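Local coordinates for protein serpin-ZX (Arabidopsis thaliana, PDB 3LE2) that inhibits proteases such as metacaspase-9 and RD21A through cleavage of its reactive center loop, thereby restraining programmed cell death in the plant, at residues V33-A38 and F286-S291; P37-V42 and I327-C332; V15-A20 and P369-V374; S80-D85 and V381-G386. All coordinates share one frame; numbering follows the deposited sequence.

Contact 1. Residues V33-A38 and F286-S291; sequences VIFSPA and FGFDAS
Phe286 lays its ring along the backbone of Val33 and Ile34, while Phe288, two residues on, turns its rim to Phe35. The short strand 33-35 and the end of the long strand 277-289 are not paired neighbours here: their local axes cross at 70°, 6.4 Å apart at closest. Backbone bonds go instead to other strands, 382-388 for Val33 and Phe35, 326-335 for Phe286 and Phe288, so the contact is made by rings and methyls packing on side chains and backbone. With CG anti to the backbone N (chi1 -179°), the Phe286 ring is carried out toward strand 33-35. Val33 CA sits over one face of it, 4.0 Å from Phe286 CD1 and toward the rim. On a slanting line, Ile34 O comes to 3.3 Å from Phe286 CD2. The side chains of Ile34 and Phe286 run past each other in opposite directions, and the branch that touches is Ile34 CG2, 3.6 Å from Phe286 CB. Phe288 uses a different torsion, CG wedged between its N and carbonyl carbon (chi1 73°), which swings the ring toward Phe35; there Phe288 CE1 meets Phe35 CB at 3.7 Å, near the plane of the Phe288 ring. The Phe35 ring itself leads away, to pack on Leu19 and Ala20 of helix 5-25. At the end of the strand, Asp289 OD1 accepts from Ser291 N, a capping bond, and from Ser291 OG, both from one face of its carboxylate. Phenylalanine suits positions 286 and 288 because its ring bridges two strands that share no hydrogen bond, and their cohesion here is chiefly apolar.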
loop_
_atom_site.group_PDB
_atom_site.type_symbol
_atom_site.label_atom_id
_atom_site.label_comp_id
_atom_site.label_asym_id
_atom_site.label_seq_id
_atom_site.Cartn_x
_atom_site.Cartn_y
_atom_site.Cartn_z
ATOM N N VAL A 33 -1.394 -6.103 9.072
ATOM C CA VAL A 33 -1.588 -6.030 7.628
ATOM C C VAL A 33 -0.794 -4.854 7.039
ATOM O O VAL A 33 -0.720 -3.789 7.647
ATOM C CB VAL A 33 -3.077 -5.799 7.269
ATOM C CG1 VAL A 33 -3.232 -5.584 5.758
ATOM C CG2 VAL A 33 -3.939 -6.932 7.749
ATOM N N ILE A 34 -0.202 -5.047 5.864
ATOM C CA ILE A 34 0.326 -3.927 5.072
ATOM C C ILE A 34 0.193 -4.328 3.608
ATOM O O ILE A 34 0.497 -5.461 3.264
ATOM C CB ILE A 34 1.803 -3.600 5.398
ATOM C CG1 ILE A 34 2.243 -2.307 4.710
ATOM C CG2 ILE A 34 2.728 -4.749 4.999
ATOM C CD1 ILE A 34 1.611 -1.047 5.292
ATOM N N PHE A 35 -0.297 -3.423 2.756
ATOM C CA PHE A 35 -0.358 -3.703 1.318
ATOM C C PHE A 35 -0.379 -2.412 0.514
ATOM O O PHE A 35 -0.694 -1.366 1.045
ATOM C CB PHE A 35 -1.584 -4.555 0.978
ATOM C CG PHE A 35 -2.877 -3.779 0.960
ATOM C CD1 PHE A 35 -3.557 -3.516 2.137
ATOM C CD2 PHE A 35 -3.408 -3.325 -0.233
ATOM C CE1 PHE A 35 -4.762 -2.795 2.134
ATOM C CE2 PHE A 35 -4.602 -2.603 -0.257
ATOM C CZ PHE A 35 -5.283 -2.335 0.931
ATOM N N SER A 36 -0.050 -2.491 -0.769
ATOM C CA SER A 36 -0.021 -1.306 -1.609
ATOM C C SER A 36 -1.199 -1.247 -2.589
ATOM O O SER A 36 -1.231 -1.978 -3.579
ATOM C CB SER A 36 1.303 -1.234 -2.378
ATOM O OG SER A 36 1.268 -0.199 -3.340
ATOM N N PRO A 37 -2.170 -0.367 -2.314
ATOM C CA PRO A 37 -3.349 -0.181 -3.172
ATOM C C PRO A 37 -2.942 0.294 -4.568
ATOM O O PRO A 37 -3.530 -0.122 -5.558
ATOM C CB PRO A 37 -4.137 0.930 -2.457
ATOM C CG PRO A 37 -3.603 0.974 -1.072
ATOM C CD PRO A 37 -2.182 0.519 -1.140
ATOM N N ALA A 38 -1.948 1.173 -4.635
ATOM C CA ALA A 38 -1.402 1.621 -5.904
ATOM C C ALA A 38 -0.940 0.455 -6.760
ATOM O O ALA A 38 -1.280 0.381 -7.939
ATOM C CB ALA A 38 -0.255 2.584 -5.672
ATOM N N PHE A 286 3.902 -8.585 4.567
ATOM C CA PHE A 286 2.573 -9.142 4.440
ATOM C C PHE A 286 2.309 -9.446 2.980
ATOM O O PHE A 286 2.653 -8.661 2.099
ATOM C CB PHE A 286 1.511 -8.186 5.006
ATOM C CG PHE A 286 0.116 -8.726 4.914
ATOM C CD1 PHE A 286 -0.405 -9.499 5.934
ATOM C CD2 PHE A 286 -0.661 -8.490 3.784
ATOM C CE1 PHE A 286 -1.679 -10.020 5.835
ATOM C CE2 PHE A 286 -1.933 -9.005 3.675
ATOM C CZ PHE A 286 -2.453 -9.767 4.700
ATOM N N GLY A 287 1.719 -10.600 2.725
ATOM C CA GLY A 287 1.473 -11.013 1.364
ATOM C C GLY A 287 0.133 -11.700 1.262
ATOM O O GLY A 287 -0.352 -12.333 2.219
ATOM N N PHE A 288 -0.479 -11.583 0.093
ATOM C CA PHE A 288 -1.753 -12.232 -0.110
ATOM C C PHE A 288 -2.053 -12.333 -1.582
ATOM O O PHE A 288 -1.437 -11.645 -2.406
ATOM C CB PHE A 288 -2.868 -11.513 0.673
ATOM C CG PHE A 288 -3.281 -10.171 0.097
ATOM C CD1 PHE A 288 -2.459 -9.057 0.206
ATOM C CD2 PHE A 288 -4.511 -10.024 -0.529
ATOM C CE1 PHE A 288 -2.849 -7.815 -0.313
ATOM C CE2 PHE A 288 -4.910 -8.793 -1.052
ATOM C CZ PHE A 288 -4.074 -7.686 -0.948
ATOM N N ASP A 289 -2.976 -13.227 -1.905
ATOM C CA ASP A 289 -3.535 -13.322 -3.242
ATOM C C ASP A 289 -4.786 -12.445 -3.262
ATOM O O ASP A 289 -5.777 -12.755 -2.600
ATOM C CB ASP A 289 -3.893 -14.779 -3.542
ATOM C CG ASP A 289 -4.507 -14.963 -4.925
ATOM O OD1 ASP A 289 -4.828 -13.950 -5.593
ATOM O OD2 ASP A 289 -4.668 -16.133 -5.342
ATOM N N ALA A 290 -4.744 -11.347 -4.007
ATOM C CA ALA A 290 -5.840 -10.364 -3.972
ATOM C C ALA A 290 -7.143 -10.875 -4.572
ATOM O O ALA A 290 -8.185 -10.250 -4.413
ATOM C CB ALA A 290 -5.425 -9.070 -4.677
ATOM N N SER A 291 -7.078 -12.004 -5.273
ATOM C CA SER A 291 -8.179 -12.418 -6.136
ATOM C C SER A 291 -9.504 -12.557 -5.373
ATOM O O SER A 291 -10.541 -12.053 -5.816
ATOM C CB SER A 291 -7.823 -13.693 -6.920
ATOM O OG SER A 291 -7.760 -14.809 -6.066
#

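Contact 2. Residues P37-V42 and I327-C332; sequences PASINV and IFHKAC
Ile40 pushes its terminal methyl over one face of the His329 imidazole, a CH-pi contact in the serpin shutter region, where the start of helix 37-49 lies beneath the sheet that receives the cleaved reactive center loop. Ile40 CD1 stands 4.3 Å from the centroid of the His329 ring and 24° off its normal. The two side chains cross at about a right angle, and the methyl is displaced toward the rim, with Ile40 CD1 nearest to His329 CG at 3.9 Å. Isoleucine suits the spot because its longer branch, starting beside its own backbone N, can extend from the helix flank to the ring. His329 meets it with CG anti to the backbone N (chi1 178°), which projects the imidazole from strand 326-335 toward the helix. Ser39, one residue earlier, comes up obliquely to another part of the same ring. Its hydroxyl is engaged with Ser36 OG, so what it offers the imidazole is chiefly carbon. Histidine fits here by combining a flat aromatic face with polar edge nitrogens: ND1 makes a weak hydrogen bond to Asn171 OD1, and NE2 accepts from Ser36 N. Ser39 CB lies 3.7 Å from His329 CE1.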
loop_
_atom_site.group_PDB
_atom_site.type_symbol
_atom_site.label_atom_id
_atom_site.label_comp_id
_atom_site.label_asym_id
_atom_site.label_seq_id
_atom_site.Cartn_x
_atom_site.Cartn_y
_atom_site.Cartn_z
ATOM N N PRO A 37 -2.170 -0.367 -2.314
ATOM C CA PRO A 37 -3.349 -0.181 -3.172
ATOM C C PRO A 37 -2.942 0.294 -4.568
ATOM O O PRO A 37 -3.530 -0.122 -5.558
ATOM C CB PRO A 37 -4.137 0.930 -2.457
ATOM C CG PRO A 37 -3.603 0.974 -1.072
ATOM C CD PRO A 37 -2.182 0.519 -1.140
ATOM N N ALA A 38 -1.948 1.173 -4.635
ATOM C CA ALA A 38 -1.402 1.621 -5.904
ATOM C C ALA A 38 -0.940 0.455 -6.760
ATOM O O ALA A 38 -1.280 0.381 -7.939
ATOM C CB ALA A 38 -0.255 2.584 -5.672
ATOM N N SER A 39 -0.170 -0.458 -6.166
ATOM C CA SER A 39 0.309 -1.644 -6.880
ATOM C C SER A 39 -0.834 -2.557 -7.299
ATOM O O SER A 39 -0.805 -3.156 -8.378
ATOM C CB SER A 39 1.281 -2.447 -6.013
ATOM O OG SER A 39 2.252 -1.595 -5.451
ATOM N N ILE A 40 -1.823 -2.703 -6.431
ATOM C CA ILE A 40 -2.962 -3.534 -6.782
ATOM C C ILE A 40 -3.642 -2.928 -8.004
ATOM O O ILE A 40 -4.003 -3.634 -8.949
ATOM C CB ILE A 40 -3.998 -3.602 -5.644
ATOM C CG1 ILE A 40 -3.384 -4.209 -4.380
ATOM C CG2 ILE A 40 -5.214 -4.420 -6.092
ATOM C CD1 ILE A 40 -3.063 -5.654 -4.536
ATOM N N ASN A 41 -3.826 -1.612 -7.965
ATOM C CA ASN A 41 -4.537 -0.900 -9.029
ATOM C C ASN A 41 -3.747 -0.880 -10.328
ATOM O O ASN A 41 -4.335 -0.830 -11.412
ATOM C CB ASN A 41 -4.928 0.519 -8.583
ATOM C CG ASN A 41 -6.049 0.508 -7.549
ATOM O OD1 ASN A 41 -6.650 -0.537 -7.287
ATOM N ND2 ASN A 41 -6.341 1.661 -6.970
ATOM N N VAL A 42 -2.419 -0.938 -10.208
ATOM C CA VAL A 42 -1.537 -1.133 -11.366
ATOM C C VAL A 42 -1.789 -2.486 -12.055
ATOM O O VAL A 42 -1.830 -2.568 -13.279
ATOM C CB VAL A 42 -0.058 -1.050 -10.975
ATOM C CG1 VAL A 42 0.810 -1.709 -12.047
ATOM C CG2 VAL A 42 0.364 0.396 -10.741
ATOM N N ILE A 327 -3.673 -13.071 -8.147
ATOM C CA ILE A 327 -2.924 -11.829 -8.104
ATOM C C ILE A 327 -2.140 -11.824 -6.805
ATOM O O ILE A 327 -2.669 -11.495 -5.739
ATOM C CB ILE A 327 -3.826 -10.589 -8.205
ATOM C CG1 ILE A 327 -4.617 -10.613 -9.521
ATOM C CG2 ILE A 327 -2.995 -9.310 -8.088
ATOM C CD1 ILE A 327 -5.742 -9.569 -9.575
ATOM N N PHE A 328 -0.870 -12.207 -6.916
ATOM C CA PHE A 328 0.029 -12.317 -5.766
ATOM C C PHE A 328 0.684 -10.981 -5.432
ATOM O O PHE A 328 1.350 -10.376 -6.280
ATOM C CB PHE A 328 1.095 -13.384 -6.035
ATOM C CG PHE A 328 0.537 -14.781 -6.173
ATOM C CD1 PHE A 328 0.510 -15.419 -7.411
ATOM C CD2 PHE A 328 0.034 -15.456 -5.058
ATOM C CE1 PHE A 328 0.007 -16.732 -7.539
ATOM C CE2 PHE A 328 -0.479 -16.752 -5.176
ATOM C CZ PHE A 328 -0.493 -17.391 -6.420
ATOM N N HIS A 329 0.488 -10.519 -4.199
ATOM C CA HIS A 329 1.041 -9.234 -3.774
ATOM C C HIS A 329 1.826 -9.344 -2.475
ATOM O O HIS A 329 1.419 -10.026 -1.533
ATOM C CB HIS A 329 -0.068 -8.177 -3.620
ATOM C CG HIS A 329 0.425 -6.846 -3.132
ATOM N ND1 HIS A 329 1.209 -6.012 -3.904
ATOM C CD2 HIS A 329 0.233 -6.197 -1.955
ATOM C CE1 HIS A 329 1.492 -4.917 -3.218
ATOM N NE2 HIS A 329 0.908 -5.001 -2.036
ATOM N N LYS A 330 2.950 -8.648 -2.430
ATOM C CA LYS A 330 3.754 -8.608 -1.231
ATOM C C LYS A 330 4.233 -7.187 -0.949
ATOM O O LYS A 330 4.625 -6.448 -1.865
ATOM C CB LYS A 330 4.953 -9.552 -1.358
ATOM C CG LYS A 330 5.858 -9.608 -0.111
ATOM C CD LYS A 330 5.438 -10.703 0.862
ATOM C CE LYS A 330 6.656 -11.430 1.414
ATOM N NZ LYS A 330 6.319 -12.749 2.011
ATOM N N ALA A 331 4.212 -6.839 0.334
ATOM C CA ALA A 331 4.622 -5.547 0.815
ATOM C C ALA A 331 5.298 -5.730 2.166
ATOM O O ALA A 331 5.070 -6.725 2.854
ATOM C CB ALA A 331 3.399 -4.663 0.964
ATOM N N CYS A 332 6.132 -4.776 2.557
ATOM C CA CYS A 332 6.687 -4.793 3.909
ATOM C C CYS A 332 6.784 -3.366 4.441
ATOM O O CYS A 332 6.817 -2.409 3.671
ATOM C CB CYS A 332 8.064 -5.453 3.932
ATOM S SG CYS A 332 9.271 -4.483 3.046
#

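Contact 3. Residues V15-A20 and P369-V374; sequences VSMNLA and PFLLVV
Met17 reaches from helix 5-25 to the side chains of Leu371 and Val373 on strand 370-376. Its CB leaves the helix across the line to the strand, and neither it nor CG, set anti to the carbonyl carbon (chi1 -64°), touches residues 369-374. The chain then bends twice, at chi2 (-55°) and again at chi3 (-64°), and this folding carries the sulfur and the methyl toward the strand. Met17 SD passes Val373 CG2 at 4.5 Å, a loose approach, and packs more tightly on Ile385 of the adjacent strand 382-388. At the tip, Met17 CE comes to Leu371 CD1 at 4.2 Å, the two side chains reaching toward each other tip to tip. Leu371 and Val373 both point at the helix because alternate residues of a strand share a face, and Leu371 also packs on Leu249, Leu253 and Ile256 of helix 249-258. Helix 5-25 lies against the sheet B core of the serpin fold, where strands 370-376 and 382-388 form an antiparallel hairpin. A long, unbranched, flexible residue suits a helix whose backbone stands well back from this strand: the closest CA atoms, Met17 CA and Val373 CA, are 9.6 Å apart. With no hydrogen bond across it, the contact rests on dispersion and the burial of apolar surface, forces that favour close filling but impose little directional demand.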
loop_
_atom_site.group_PDB
_atom_site.type_symbol
_atom_site.label_atom_id
_atom_site.label_comp_id
_atom_site.label_asym_id
_atom_site.label_seq_id
_atom_site.Cartn_x
_atom_site.Cartn_y
_atom_site.Cartn_z
ATOM N N VAL A 15 -12.187 3.623 -2.024
ATOM C CA VAL A 15 -12.352 2.217 -2.376
ATOM C C VAL A 15 -11.198 1.403 -1.783
ATOM O O VAL A 15 -11.390 0.286 -1.286
ATOM C CB VAL A 15 -12.338 2.057 -3.911
ATOM C CG1 VAL A 15 -12.226 0.603 -4.309
ATOM C CG2 VAL A 15 -13.590 2.723 -4.533
ATOM N N SER A 16 -9.999 1.978 -1.816
ATOM C CA SER A 16 -8.823 1.317 -1.249
ATOM C C SER A 16 -8.981 1.035 0.255
ATOM O O SER A 16 -8.550 -0.005 0.747
ATOM C CB SER A 16 -7.552 2.135 -1.527
ATOM O OG SER A 16 -7.133 2.013 -2.880
ATOM N N MET A 17 -9.593 1.958 0.989
ATOM C CA MET A 17 -9.831 1.728 2.417
ATOM C C MET A 17 -10.814 0.585 2.627
ATOM O O MET A 17 -10.684 -0.197 3.568
ATOM C CB MET A 17 -10.347 2.989 3.107
ATOM C CG MET A 17 -9.357 4.145 3.119
ATOM S SD MET A 17 -7.758 3.732 3.837
ATOM C CE MET A 17 -8.188 3.367 5.515
ATOM N N ASN A 18 -11.806 0.482 1.751
ATOM C CA ASN A 18 -12.738 -0.630 1.845
ATOM C C ASN A 18 -12.036 -1.952 1.488
ATOM O O ASN A 18 -12.253 -2.980 2.121
ATOM C CB ASN A 18 -13.967 -0.382 0.959
ATOM C CG ASN A 18 -15.110 -1.329 1.269
ATOM O OD1 ASN A 18 -15.203 -1.883 2.369
ATOM N ND2 ASN A 18 -15.981 -1.529 0.300
ATOM N N LEU A 19 -11.185 -1.914 0.471
ATOM C CA LEU A 19 -10.333 -3.058 0.167
ATOM C C LEU A 19 -9.540 -3.445 1.419
ATOM O O LEU A 19 -9.530 -4.611 1.813
ATOM C CB LEU A 19 -9.408 -2.754 -1.021
ATOM C CG LEU A 19 -8.318 -3.795 -1.335
ATOM C CD1 LEU A 19 -8.924 -5.143 -1.601
ATOM C CD2 LEU A 19 -7.457 -3.352 -2.515
ATOM N N ALA A 20 -8.910 -2.469 2.070
ATOM C CA ALA A 20 -8.176 -2.755 3.308
ATOM C C ALA A 20 -9.069 -3.404 4.367
ATOM O O ALA A 20 -8.636 -4.289 5.098
ATOM C CB ALA A 20 -7.525 -1.493 3.856
ATOM N N PRO A 369 -4.214 -0.804 18.947
ATOM C CA PRO A 369 -4.256 -0.882 17.478
ATOM C C PRO A 369 -4.684 0.393 16.752
ATOM O O PRO A 369 -5.635 1.069 17.137
ATOM C CB PRO A 369 -5.250 -2.014 17.218
ATOM C CG PRO A 369 -5.059 -2.907 18.409
ATOM C CD PRO A 369 -4.891 -1.952 19.567
ATOM N N PHE A 370 -3.962 0.690 15.679
ATOM C CA PHE A 370 -4.185 1.881 14.884
ATOM C C PHE A 370 -4.055 1.536 13.411
ATOM O O PHE A 370 -3.486 0.496 13.066
ATOM C CB PHE A 370 -3.188 2.981 15.269
ATOM C CG PHE A 370 -1.734 2.532 15.311
ATOM C CD1 PHE A 370 -1.186 2.009 16.474
ATOM C CD2 PHE A 370 -0.907 2.697 14.211
ATOM C CE1 PHE A 370 0.159 1.611 16.533
ATOM C CE2 PHE A 370 0.442 2.304 14.258
ATOM C CZ PHE A 370 0.975 1.765 15.426
ATOM N N LEU A 371 -4.606 2.391 12.552
ATOM C CA LEU A 371 -4.430 2.235 11.120
ATOM C C LEU A 371 -3.204 2.988 10.675
ATOM O O LEU A 371 -2.734 3.892 11.362
ATOM C CB LEU A 371 -5.629 2.768 10.339
ATOM C CG LEU A 371 -6.883 1.907 10.352
ATOM C CD1 LEU A 371 -8.004 2.628 9.633
ATOM C CD2 LEU A 371 -6.591 0.541 9.713
ATOM N N LEU A 372 -2.684 2.588 9.518
ATOM C CA LEU A 372 -1.503 3.189 8.916
ATOM C C LEU A 372 -1.799 3.524 7.472
ATOM O O LEU A 372 -2.428 2.734 6.764
ATOM C CB LEU A 372 -0.336 2.198 8.916
ATOM C CG LEU A 372 0.376 1.855 10.217
ATOM C CD1 LEU A 372 1.513 0.888 9.910
ATOM C CD2 LEU A 372 0.890 3.120 10.870
ATOM N N VAL A 373 -1.317 4.680 7.027
ATOM C CA VAL A 373 -1.408 5.063 5.620
ATOM C C VAL A 373 -0.122 5.790 5.188
ATOM O O VAL A 373 0.349 6.696 5.871
ATOM C CB VAL A 373 -2.653 5.956 5.340
ATOM C CG1 VAL A 373 -2.671 6.430 3.891
ATOM C CG2 VAL A 373 -3.941 5.202 5.674
ATOM N N VAL A 374 0.463 5.364 4.075
ATOM C CA VAL A 374 1.637 6.038 3.540
ATOM C C VAL A 374 1.229 6.655 2.221
ATOM O O VAL A 374 0.754 5.961 1.332
ATOM C CB VAL A 374 2.845 5.091 3.322
ATOM C CG1 VAL A 374 3.950 5.808 2.534
ATOM C CG2 VAL A 374 3.388 4.571 4.656
#

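Contact 4. Residues S80-D85 and V381-G386; sequences SAVLAD and VVLFIG
The C-terminal turn of helix 68-83 rests on the beginning of the sheet B strand 382-388, with Val82 and Leu83 meeting Val381 and Leu383. Val82 points straight at the strand and works through a single branch. That branch is anti to the backbone N (chi1 167°), and Val82 CG1 approaches Leu383 CD1 at 3.8 Å. The same methyl, Val82 CG1, lies 4.0 Å from Val381 CG1 and so is shared by two neighbours; the side chains of Val381 and Leu383 each cross that of Val82 obliquely. Val381 suits this place because a compact, apolar side chain is enough to bring its CG1 methyl to Val82 in a buried setting. Leu383 sits in a classic beta bulge, in which it and Phe384 both face Val374 on the antiparallel strand 370-376. Leu383 adopts a helix-like backbone there (psi -42°), a local kink in an otherwise extended strand of the serpin sheet B. Its CB sets off at an angle to the helix, but the isobutyl end comes nearer, a reach that suits leucine to the position. Leu83 slides past it in the opposite direction, and the closest pair is Leu83 CD2 and Leu383 CG, 4.2 Å apart. Farther round, Leu83 packs on Leu173 and Leu383 on Phe175, both from strand 167-176, while the carbonyl O of Leu383 is bonded to Ser36 OG.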
loop_
_atom_site.group_PDB
_atom_site.type_symbol
_atom_site.label_atom_id
_atom_site.label_comp_id
_atom_site.label_asym_id
_atom_site.label_seq_id
_atom_site.Cartn_x
_atom_site.Cartn_y
_atom_site.Cartn_z
ATOM N N SER A 80 3.916 5.572 -11.702
ATOM C CA SER A 80 5.320 5.186 -11.810
ATOM C C SER A 80 6.253 6.261 -11.255
ATOM O O SER A 80 7.276 5.949 -10.653
ATOM C CB SER A 80 5.698 4.842 -13.250
ATOM O OG SER A 80 5.084 3.628 -13.650
ATOM N N ALA A 81 5.909 7.526 -11.451
ATOM C CA ALA A 81 6.740 8.599 -10.916
ATOM C C ALA A 81 6.677 8.566 -9.392
ATOM O O ALA A 81 7.640 8.913 -8.707
ATOM C CB ALA A 81 6.294 9.973 -11.444
ATOM N N VAL A 82 5.524 8.162 -8.871
ATOM C CA VAL A 82 5.319 8.089 -7.433
ATOM C C VAL A 82 6.034 6.852 -6.880
ATOM O O VAL A 82 6.560 6.869 -5.773
ATOM C CB VAL A 82 3.820 8.031 -7.091
ATOM C CG1 VAL A 82 3.606 7.630 -5.615
ATOM C CG2 VAL A 82 3.155 9.372 -7.398
ATOM N N LEU A 83 6.070 5.790 -7.676
ATOM C CA LEU A 83 6.640 4.523 -7.239
ATOM C C LEU A 83 8.134 4.411 -7.531
ATOM O O LEU A 83 8.764 3.454 -7.119
ATOM C CB LEU A 83 5.895 3.351 -7.875
ATOM C CG LEU A 83 4.479 3.148 -7.346
ATOM C CD1 LEU A 83 3.919 1.815 -7.785
ATOM C CD2 LEU A 83 4.463 3.277 -5.820
ATOM N N ALA A 84 8.683 5.396 -8.236
ATOM C CA ALA A 84 10.099 5.415 -8.581
ATOM C C ALA A 84 10.952 5.483 -7.328
ATOM O O ALA A 84 10.541 6.055 -6.327
ATOM C CB ALA A 84 10.407 6.615 -9.491
ATOM N N ASP A 85 12.144 4.904 -7.390
ATOM C CA ASP A 85 13.094 4.992 -6.289
ATOM C C ASP A 85 13.542 6.442 -6.095
ATOM O O ASP A 85 13.780 7.172 -7.060
ATOM C CB ASP A 85 14.303 4.106 -6.584
ATOM C CG ASP A 85 15.296 4.077 -5.439
ATOM O OD1 ASP A 85 14.917 4.413 -4.294
ATOM O OD2 ASP A 85 16.462 3.709 -5.691
ATOM N N VAL A 381 -1.529 10.280 -4.005
ATOM C CA VAL A 381 -1.528 8.832 -4.213
ATOM C C VAL A 381 -1.110 8.068 -2.933
ATOM O O VAL A 381 -0.172 8.460 -2.236
ATOM C CB VAL A 381 -0.623 8.443 -5.420
ATOM C CG1 VAL A 381 -0.294 6.935 -5.432
ATOM C CG2 VAL A 381 -1.271 8.871 -6.742
ATOM N N VAL A 382 -1.818 6.983 -2.626
ATOM C CA VAL A 382 -1.520 6.174 -1.434
ATOM C C VAL A 382 -0.627 4.971 -1.764
ATOM O O VAL A 382 -1.028 4.110 -2.539
ATOM C CB VAL A 382 -2.838 5.674 -0.792
ATOM C CG1 VAL A 382 -2.576 4.679 0.356
ATOM C CG2 VAL A 382 -3.689 6.875 -0.345
ATOM N N LEU A 383 0.575 4.909 -1.183
ATOM C CA LEU A 383 1.469 3.751 -1.379
ATOM C C LEU A 383 1.086 2.533 -0.555
ATOM O O LEU A 383 1.176 1.409 -1.038
ATOM C CB LEU A 383 2.924 4.091 -1.048
ATOM C CG LEU A 383 3.675 4.910 -2.083
ATOM C CD1 LEU A 383 3.145 6.355 -2.057
ATOM C CD2 LEU A 383 5.161 4.865 -1.784
ATOM N N PHE A 384 0.710 2.756 0.702
ATOM C CA PHE A 384 0.445 1.650 1.625
ATOM C C PHE A 384 -0.728 1.972 2.523
ATOM O O PHE A 384 -0.881 3.112 2.960
ATOM C CB PHE A 384 1.650 1.389 2.551
ATOM C CG PHE A 384 2.879 0.879 1.851
ATOM C CD1 PHE A 384 2.917 -0.409 1.332
ATOM C CD2 PHE A 384 4.018 1.674 1.752
ATOM C CE1 PHE A 384 4.062 -0.890 0.706
ATOM C CE2 PHE A 384 5.160 1.201 1.123
ATOM C CZ PHE A 384 5.181 -0.084 0.595
ATOM N N ILE A 385 -1.536 0.954 2.801
ATOM C CA ILE A 385 -2.505 0.983 3.892
ATOM C C ILE A 385 -2.237 -0.237 4.772
ATOM O O ILE A 385 -1.914 -1.313 4.271
ATOM C CB ILE A 385 -3.959 0.916 3.378
ATOM C CG1 ILE A 385 -4.234 2.051 2.396
ATOM C CG2 ILE A 385 -4.963 0.936 4.551
ATOM C CD1 ILE A 385 -5.602 1.978 1.743
ATOM N N GLY A 386 -2.356 -0.077 6.084
ATOM C CA GLY A 386 -2.090 -1.191 6.977
ATOM C C GLY A 386 -2.732 -1.028 8.341
ATOM O O GLY A 386 -3.316 0.013 8.664
#

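All four contacts are made in the interior, their centres about 7 to 9 Å from the centre of the chain; only contact 1 reaches partly exposed residues, its two phenylalanines of strand 277-289. Contacts 1 and 2 share Pro37 and Ala38, the former touching through strand 33-35, the latter through helix 37-49, and their partner strands are neighbours in one sheet, joined by the backbone bonds of Phe286 with Ala331 and Ala290 with Ile327. Contacts 3 and 4 use adjacent strands of sheet B and bring a different helix to each. Chemistry follows place: aromatic rings where strands cross in contact 1, a polar imidazole under a methyl in contact 2, aliphatic groups with one thioether in contact 3, aliphatic groups alone in contact 4.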